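Ketol-acid reductoisomerase (NAD(+)) (uncultured archaeon GZfos26G2, PDB 4XDY) catalyses the magnesium-dependent methyl migration and NADH-dependent reduction of (S)-2-acetolactate to (R)-2,3-dihydroxy-isovalerate in branched-chain amino acid biosynthesis. Local coordinates at residues 108-120 and 186-198. Numbering follows the deposited sequence.
With MG (magnesium ion), chain D; MG (magnesium ion), chain C; NAI (1,4-dihydronicotinamide adenine dinucleotide), chain E; HIO (N-hydroxy-N-isopropyloxamic acid), chain H.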
loop_
_atom_site.group_PDB
_atom_site.type_symbol
_atom_site.label_atom_id
_atom_site.label_comp_id
_atom_site.label_asym_id
_atom_site.label_seq_id
_atom_site.Cartn_x
_atom_site.Cartn_y
_atom_site.Cartn_z
ATOM N N LEU A 108 5.675 -27.685 20.041
ATOM C CA LEU A 108 5.609 -26.237 20.416
ATOM C C LEU A 108 5.827 -25.430 19.156
ATOM O O LEU A 108 6.875 -25.545 18.493
ATOM C CB LEU A 108 6.713 -25.998 21.410
ATOM C CG LEU A 108 6.687 -24.645 22.188
ATOM C CD1 LEU A 108 5.471 -24.505 23.100
ATOM C CD2 LEU A 108 7.991 -24.424 22.947
ATOM N N CYS A 109 4.866 -24.561 18.854
ATOM C CA CYS A 109 4.858 -23.824 17.608
ATOM C C CYS A 109 4.766 -22.308 17.923
ATOM O O CYS A 109 4.264 -21.910 18.989
ATOM C CB CYS A 109 3.709 -24.272 16.772
ATOM S SG CYS A 109 3.581 -23.736 15.085
ATOM N N PHE A 110 5.287 -21.531 16.989
ATOM C CA PHE A 110 5.383 -20.039 17.104
ATOM C C PHE A 110 5.025 -19.498 15.730
ATOM O O PHE A 110 5.114 -20.231 14.699
ATOM C CB PHE A 110 6.752 -19.579 17.430
ATOM C CG PHE A 110 7.240 -20.015 18.785
ATOM C CD1 PHE A 110 7.814 -21.286 18.953
ATOM C CD2 PHE A 110 7.077 -19.214 19.873
ATOM C CE1 PHE A 110 8.280 -21.685 20.194
ATOM C CE2 PHE A 110 7.531 -19.597 21.125
ATOM C CZ PHE A 110 8.147 -20.820 21.290
ATOM N N SER A 111 4.713 -18.198 15.659
ATOM C CA SER A 111 4.618 -17.536 14.372
ATOM C C SER A 111 5.643 -16.438 14.179
ATOM O O SER A 111 5.564 -15.720 13.196
ATOM C CB SER A 111 3.238 -17.022 14.063
ATOM O OG SER A 111 2.328 -18.090 13.769
ATOM N N HIS A 112 6.648 -16.399 15.040
ATOM C CA HIS A 112 7.804 -15.523 14.887
ATOM C C HIS A 112 8.893 -16.216 15.676
ATOM O O HIS A 112 8.626 -16.678 16.831
ATOM C CB HIS A 112 7.492 -14.165 15.521
ATOM C CG HIS A 112 8.585 -13.152 15.405
ATOM N ND1 HIS A 112 9.471 -13.044 14.319
ATOM C CD2 HIS A 112 8.934 -12.164 16.277
ATOM C CE1 HIS A 112 10.252 -11.978 14.520
ATOM N NE2 HIS A 112 9.932 -11.432 15.696
ATOM N N GLY A 113 10.101 -16.202 15.112
ATOM C CA GLY A 113 11.259 -16.872 15.745
ATOM C C GLY A 113 11.949 -16.246 16.947
ATOM O O GLY A 113 12.867 -16.876 17.524
ATOM N N PHE A 114 11.503 -15.002 17.303
ATOM C CA PHE A 114 12.230 -14.126 18.264
ATOM C C PHE A 114 12.644 -14.925 19.516
ATOM O O PHE A 114 13.838 -15.007 19.856
ATOM C CB PHE A 114 11.361 -12.912 18.625
ATOM C CG PHE A 114 12.017 -11.888 19.473
ATOM C CD1 PHE A 114 12.082 -12.016 20.871
ATOM C CD2 PHE A 114 12.567 -10.736 18.910
ATOM C CE1 PHE A 114 12.688 -11.051 21.659
ATOM C CE2 PHE A 114 13.177 -9.768 19.715
ATOM C CZ PHE A 114 13.227 -9.934 21.078
ATOM N N ASN A 115 11.652 -15.506 20.201
ATOM C CA ASN A 115 11.945 -16.068 21.532
ATOM C C ASN A 115 12.821 -17.283 21.507
ATOM O O ASN A 115 13.654 -17.490 22.432
ATOM C CB ASN A 115 10.678 -16.270 22.313
ATOM C CG ASN A 115 10.135 -14.940 22.888
ATOM O OD1 ASN A 115 10.917 -14.145 23.431
ATOM N ND2 ASN A 115 8.889 -14.673 22.723
ATOM N N ILE A 116 12.646 -18.089 20.477
ATOM C CA ILE A 116 13.542 -19.259 20.287
ATOM C C ILE A 116 14.926 -18.827 19.802
ATOM O O ILE A 116 15.959 -19.205 20.364
ATOM C CB ILE A 116 12.913 -20.317 19.338
ATOM C CG1 ILE A 116 11.709 -21.006 19.985
ATOM C CG2 ILE A 116 13.982 -21.252 18.806
ATOM C CD1 ILE A 116 12.105 -21.855 21.190
ATOM N N CYS A 117 14.945 -17.947 18.798
ATOM C CA CYS A 117 16.198 -17.434 18.247
ATOM C C CYS A 117 17.104 -16.788 19.301
ATOM O O CYS A 117 18.318 -17.055 19.331
ATOM C CB CYS A 117 15.866 -16.361 17.181
ATOM S SG CYS A 117 17.310 -15.563 16.446
ATOM N N PHE A 118 16.540 -15.891 20.113
ATOM C CA PHE A 118 17.299 -15.185 21.120
ATOM C C PHE A 118 17.374 -15.916 22.411
ATOM O O PHE A 118 17.870 -15.371 23.412
ATOM C CB PHE A 118 16.845 -13.725 21.230
ATOM C CG PHE A 118 17.018 -12.953 19.942
ATOM C CD1 PHE A 118 18.279 -12.751 19.421
ATOM C CD2 PHE A 118 15.913 -12.440 19.271
ATOM C CE1 PHE A 118 18.477 -12.044 18.240
ATOM C CE2 PHE A 118 16.096 -11.737 18.076
ATOM C CZ PHE A 118 17.375 -11.541 17.562
ATOM N N LYS A 119 16.907 -17.171 22.441
ATOM C CA LYS A 119 17.083 -18.003 23.633
ATOM C C LYS A 119 16.326 -17.482 24.870
ATOM O O LYS A 119 16.740 -17.726 26.007
ATOM C CB LYS A 119 18.570 -18.205 23.948
ATOM C CG LYS A 119 19.246 -18.947 22.783
ATOM C CD LYS A 119 20.546 -19.539 23.235
ATOM C CE LYS A 119 21.669 -19.002 22.407
ATOM N NZ LYS A 119 21.432 -19.571 21.063
ATOM N N ARG A 120 15.195 -16.805 24.681
ATOM C CA ARG A 120 14.374 -16.450 25.748
ATOM C C ARG A 120 13.483 -17.571 26.213
ATOM O O ARG A 120 12.989 -17.524 27.327
ATOM C CB ARG A 120 13.523 -15.252 25.348
ATOM C CG ARG A 120 14.333 -14.018 24.887
ATOM C CD ARG A 120 14.596 -13.114 26.001
ATOM N NE ARG A 120 13.362 -12.481 26.505
ATOM C CZ ARG A 120 13.209 -12.157 27.788
ATOM N NH1 ARG A 120 14.206 -12.399 28.613
ATOM N NH2 ARG A 120 12.092 -11.595 28.251
ATOM N N CYS A 186 12.886 -22.297 6.015
ATOM C CA CYS A 186 13.980 -21.462 6.501
ATOM C C CYS A 186 14.293 -21.863 7.920
ATOM O O CYS A 186 13.725 -22.849 8.451
ATOM C CB CYS A 186 13.623 -19.970 6.387
ATOM S SG CYS A 186 12.324 -19.506 7.594
ATOM N N THR A 187 15.231 -21.215 8.547
ATOM C CA THR A 187 15.535 -21.481 9.931
ATOM C C THR A 187 14.798 -20.473 10.835
ATOM O O THR A 187 14.322 -19.416 10.361
ATOM C CB THR A 187 17.034 -21.344 10.278
ATOM O OG1 THR A 187 17.487 -19.995 10.055
ATOM C CG2 THR A 187 17.905 -22.315 9.406
ATOM N N PHE A 188 14.742 -20.772 12.120
ATOM C CA PHE A 188 14.114 -19.883 13.098
ATOM C C PHE A 188 14.874 -18.502 13.080
ATOM O O PHE A 188 14.232 -17.450 13.142
ATOM C CB PHE A 188 14.238 -20.463 14.462
ATOM C CG PHE A 188 12.974 -21.101 14.954
ATOM C CD1 PHE A 188 12.591 -22.349 14.494
ATOM C CD2 PHE A 188 12.117 -20.440 15.878
ATOM C CE1 PHE A 188 11.429 -22.961 14.995
ATOM C CE2 PHE A 188 11.002 -21.057 16.397
ATOM C CZ PHE A 188 10.636 -22.321 15.901
ATOM N N GLU A 189 16.187 -18.559 12.908
ATOM C CA GLU A 189 17.034 -17.375 12.994
ATOM C C GLU A 189 16.789 -16.539 11.731
ATOM O O GLU A 189 16.735 -15.314 11.777
ATOM C CB GLU A 189 18.496 -17.792 13.221
ATOM C CG GLU A 189 18.747 -18.489 14.594
ATOM C CD GLU A 189 18.201 -19.958 14.776
ATOM O OE1 GLU A 189 18.051 -20.667 13.691
ATOM O OE2 GLU A 189 17.827 -20.344 16.013
ATOM N N GLN A 190 16.689 -17.170 10.585
ATOM C CA GLN A 190 16.416 -16.425 9.379
ATOM C C GLN A 190 15.127 -15.655 9.389
ATOM O O GLN A 190 15.102 -14.513 8.975
ATOM C CB GLN A 190 16.428 -17.265 8.112
ATOM C CG GLN A 190 17.761 -17.826 7.665
ATOM C CD GLN A 190 17.469 -18.669 6.437
ATOM O OE1 GLN A 190 17.032 -19.804 6.571
ATOM N NE2 GLN A 190 17.549 -18.055 5.258
ATOM N N GLU A 191 14.051 -16.317 9.765
ATOM C CA GLU A 191 12.766 -15.646 9.928
ATOM C C GLU A 191 12.856 -14.484 10.871
ATOM O O GLU A 191 12.390 -13.395 10.535
ATOM C CB GLU A 191 11.669 -16.566 10.416
ATOM C CG GLU A 191 10.283 -15.929 10.256
ATOM C CD GLU A 191 9.812 -15.012 11.415
ATOM O OE1 GLU A 191 10.371 -15.089 12.518
ATOM O OE2 GLU A 191 8.885 -14.258 11.099
ATOM N N THR A 192 13.543 -14.667 12.000
ATOM C CA THR A 192 13.538 -13.682 13.022
ATOM C C THR A 192 14.171 -12.415 12.473
ATOM O O THR A 192 13.664 -11.297 12.619
ATOM C CB THR A 192 14.330 -14.149 14.241
ATOM O OG1 THR A 192 13.704 -15.345 14.794
ATOM C CG2 THR A 192 14.346 -13.053 15.271
ATOM N N TYR A 193 15.314 -12.586 11.807
ATOM C CA TYR A 193 16.047 -11.413 11.364
ATOM C C TYR A 193 15.407 -10.693 10.224
ATOM O O TYR A 193 15.318 -9.438 10.247
ATOM C CB TYR A 193 17.489 -11.805 10.978
ATOM C CG TYR A 193 18.278 -12.557 12.019
ATOM C CD1 TYR A 193 18.126 -12.324 13.375
ATOM C CD2 TYR A 193 19.247 -13.479 11.616
ATOM C CE1 TYR A 193 18.859 -13.027 14.335
ATOM C CE2 TYR A 193 19.999 -14.183 12.564
ATOM C CZ TYR A 193 19.843 -13.946 13.913
ATOM O OH TYR A 193 20.569 -14.620 14.852
ATOM N N GLU A 194 14.911 -11.416 9.251
ATOM C CA GLU A 194 14.287 -10.781 8.064
ATOM C C GLU A 194 13.012 -10.060 8.503
ATOM O O GLU A 194 12.692 -8.994 8.007
ATOM C CB GLU A 194 14.028 -11.769 6.945
ATOM C CG GLU A 194 12.995 -12.839 7.202
ATOM C CD GLU A 194 11.576 -12.375 7.048
ATOM O OE1 GLU A 194 10.675 -13.074 7.590
ATOM O OE2 GLU A 194 11.320 -11.370 6.277
ATOM N N ASP A 195 12.304 -10.695 9.430
ATOM C CA ASP A 195 10.991 -10.178 9.908
ATOM C C ASP A 195 11.182 -8.852 10.654
ATOM O O ASP A 195 10.500 -7.885 10.384
ATOM C CB ASP A 195 10.321 -11.193 10.804
ATOM C CG ASP A 195 8.901 -10.771 11.167
ATOM O OD1 ASP A 195 8.024 -10.904 10.291
ATOM O OD2 ASP A 195 8.759 -10.221 12.286
ATOM N N LEU A 196 12.090 -8.868 11.588
ATOM C CA LEU A 196 12.439 -7.681 12.359
ATOM C C LEU A 196 12.919 -6.572 11.438
ATOM O O LEU A 196 12.422 -5.451 11.499
ATOM C CB LEU A 196 13.452 -8.010 13.392
ATOM C CG LEU A 196 13.016 -8.851 14.599
ATOM C CD1 LEU A 196 14.200 -9.109 15.489
ATOM C CD2 LEU A 196 11.939 -8.192 15.462
ATOM N N PHE A 197 13.810 -6.932 10.500
ATOM C CA PHE A 197 14.276 -5.938 9.535
ATOM C C PHE A 197 13.155 -5.327 8.728
ATOM O O PHE A 197 13.069 -4.093 8.583
ATOM C CB PHE A 197 15.291 -6.580 8.555
ATOM C CG PHE A 197 15.694 -5.660 7.474
ATOM C CD1 PHE A 197 16.629 -4.682 7.725
ATOM C CD2 PHE A 197 15.108 -5.712 6.246
ATOM C CE1 PHE A 197 17.023 -3.811 6.690
ATOM C CE2 PHE A 197 15.436 -4.793 5.220
ATOM C CZ PHE A 197 16.415 -3.840 5.454
ATOM N N GLY A 198 12.306 -6.176 8.182
ATOM C CA GLY A 198 11.232 -5.743 7.280
ATOM C C GLY A 198 10.270 -4.795 7.995
ATOM O O GLY A 198 9.909 -3.766 7.476
HETATM MG MG MG D . 6.402 -9.849 9.751
HETATM MG MG MG C . 7.201 -9.263 13.246
HETATM P PA NAI E . -1.465 -9.880 20.476
HETATM O O1A NAI E . -0.656 -8.667 20.958
HETATM O O2A NAI E . -2.618 -9.687 19.592
HETATM O O5B NAI E . -1.739 -10.754 21.803
HETATM C C5B NAI E . -2.593 -11.932 21.731
HETATM C C4B NAI E . -3.495 -11.964 23.002
HETATM O O4B NAI E . -2.602 -12.191 24.087
HETATM C C3B NAI E . -4.271 -10.677 23.388
HETATM O O3B NAI E . -5.409 -10.584 22.530
HETATM C C2B NAI E . -4.549 -10.903 24.859
HETATM O O2B NAI E . -5.780 -11.618 24.979
HETATM C C1B NAI E . -3.348 -11.793 25.266
HETATM N N9A NAI E . -2.439 -11.076 26.145
HETATM C C8A NAI E . -1.986 -9.775 25.894
HETATM N N7A NAI E . -1.180 -9.403 26.879
HETATM C C5A NAI E . -1.142 -10.430 27.768
HETATM C C6A NAI E . -0.503 -10.654 29.051
HETATM N N6A NAI E . 0.267 -9.722 29.629
HETATM N N1A NAI E . -0.640 -11.855 29.675
HETATM C C2A NAI E . -1.426 -12.815 29.143
HETATM N N3A NAI E . -2.051 -12.710 27.984
HETATM C C4A NAI E . -1.958 -11.533 27.263
HETATM O O3 NAI E . -0.353 -10.898 19.712
HETATM P PN NAI E . -0.062 -10.844 18.074
HETATM O O1N NAI E . 0.293 -9.431 17.655
HETATM O O2N NAI E . -1.203 -11.520 17.441
HETATM O O5D NAI E . 1.315 -11.621 18.127
HETATM C C5D NAI E . 1.296 -13.078 18.298
HETATM C C4D NAI E . 2.602 -13.731 17.717
HETATM O O4D NAI E . 2.433 -13.594 16.291
HETATM C C3D NAI E . 3.904 -13.020 18.033
HETATM O O3D NAI E . 4.969 -13.972 18.135
HETATM C C2D NAI E . 4.168 -12.076 16.836
HETATM O O2D NAI E . 5.521 -11.678 16.623
HETATM C C1D NAI E . 3.619 -12.927 15.711
HETATM N N1N NAI E . 3.170 -12.275 14.475
HETATM C C2N NAI E . 2.233 -11.307 14.562
HETATM C C3N NAI E . 1.765 -10.693 13.454
HETATM C C7N NAI E . 0.698 -9.747 13.577
HETATM O O7N NAI E . 0.370 -9.088 14.611
HETATM N N7N NAI E . -0.124 -9.766 12.558
HETATM C C4N NAI E . 2.279 -11.115 12.168
HETATM C C5N NAI E . 3.095 -12.290 12.138
HETATM C C6N NAI E . 3.538 -12.808 13.313
HETATM C C1 HIO H . 4.586 -8.166 13.162
HETATM O O11 HIO H . 5.497 -8.407 13.997
HETATM O O12 HIO H . 3.414 -7.714 13.373
HETATM C C2 HIO H . 5.018 -8.604 11.762
HETATM O O2 HIO H . 6.001 -9.386 11.677
HETATM N N3 HIO H . 4.497 -8.113 10.653
HETATM O O3 HIO H . 4.706 -8.827 9.393
HETATM C C4 HIO H . 3.670 -6.946 10.611
HETATM C C41 HIO H . 4.203 -6.007 9.522
HETATM C C42 HIO H . 2.251 -7.443 10.363
HETATM O O HOH W 1 6.707 -13.330 12.155
HETATM O O HOH W 2 19.287 -19.291 18.056
HETATM O O HOH W 3 7.683 -8.190 9.502
HETATM O O HOH W 4 8.309 -8.946 14.973
HETATM O O HOH W 5 6.555 -11.196 13.971
HETATM O O HOH W 6 5.497 -11.829 10.024
HETATM O O HOH W 7 6.743 -10.374 7.661
#
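At the active-site seam between the Rossmann domain and the C-terminal knotted domain, His112, just past strand 107-110, meets Glu191 and Asp195 on helix 188-203. Two donors converge on Glu191 OE1. His112 ND1 donates to the syn lone pair of OE1 at 2.9 Å, while Gly113 N arrives from above the carboxylate plane at 2.8 Å and 171°. The imidazole and carboxylate planes stand 84° apart, and Glu191 OE2 carries a salt bridge to Lys135 and takes a bond from a water shared with Ser111 O. Having CG anti to its backbone N (chi1 -179°) carries the His112 ring across to the helix, where CE1 comes 3.2 Å from Asp195 OD2 and the CD2 methyl of Leu196 abuts the ring edge. His112 CB lies 3.4 Å from the ribose oxygen O2D of the cofactor. With an alanine here, Glu191 would probably lose one of the two donors on OE1, and a gap would open between Asp195, Leu196 and the nicotinamide ribose. Asp195 bridges both magnesium ions, OD1 to one and OD2 to the other; the inhibitor N-hydroxy-N-isopropyloxamic acid chelates both, Glu199 joins OD2 on its ion, and Lys135 also hydrogen-bonds to OD1. Close approach depends on Gly113: a CB there would collide with Phe188 O and with Thr192 OG1, which donates to Phe188 O in its own helix. Beyond the polar centre, the Phe188 ring lies obliquely against Ile116, CD2 to CB 3.6 Å. Cys117 SG lies 4.5 Å from the Tyr193 ring centroid, an oblique sulfur-aromatic contact. Phe118 CE2 touches Thr192 CG2 at 3.6 Å. A post-strand histidine, predicted to be catalytic, held by a helical glutamate one turn before a metal-bridging aspartate, marks the interdomain active site of ketol-acid reductoisomerases.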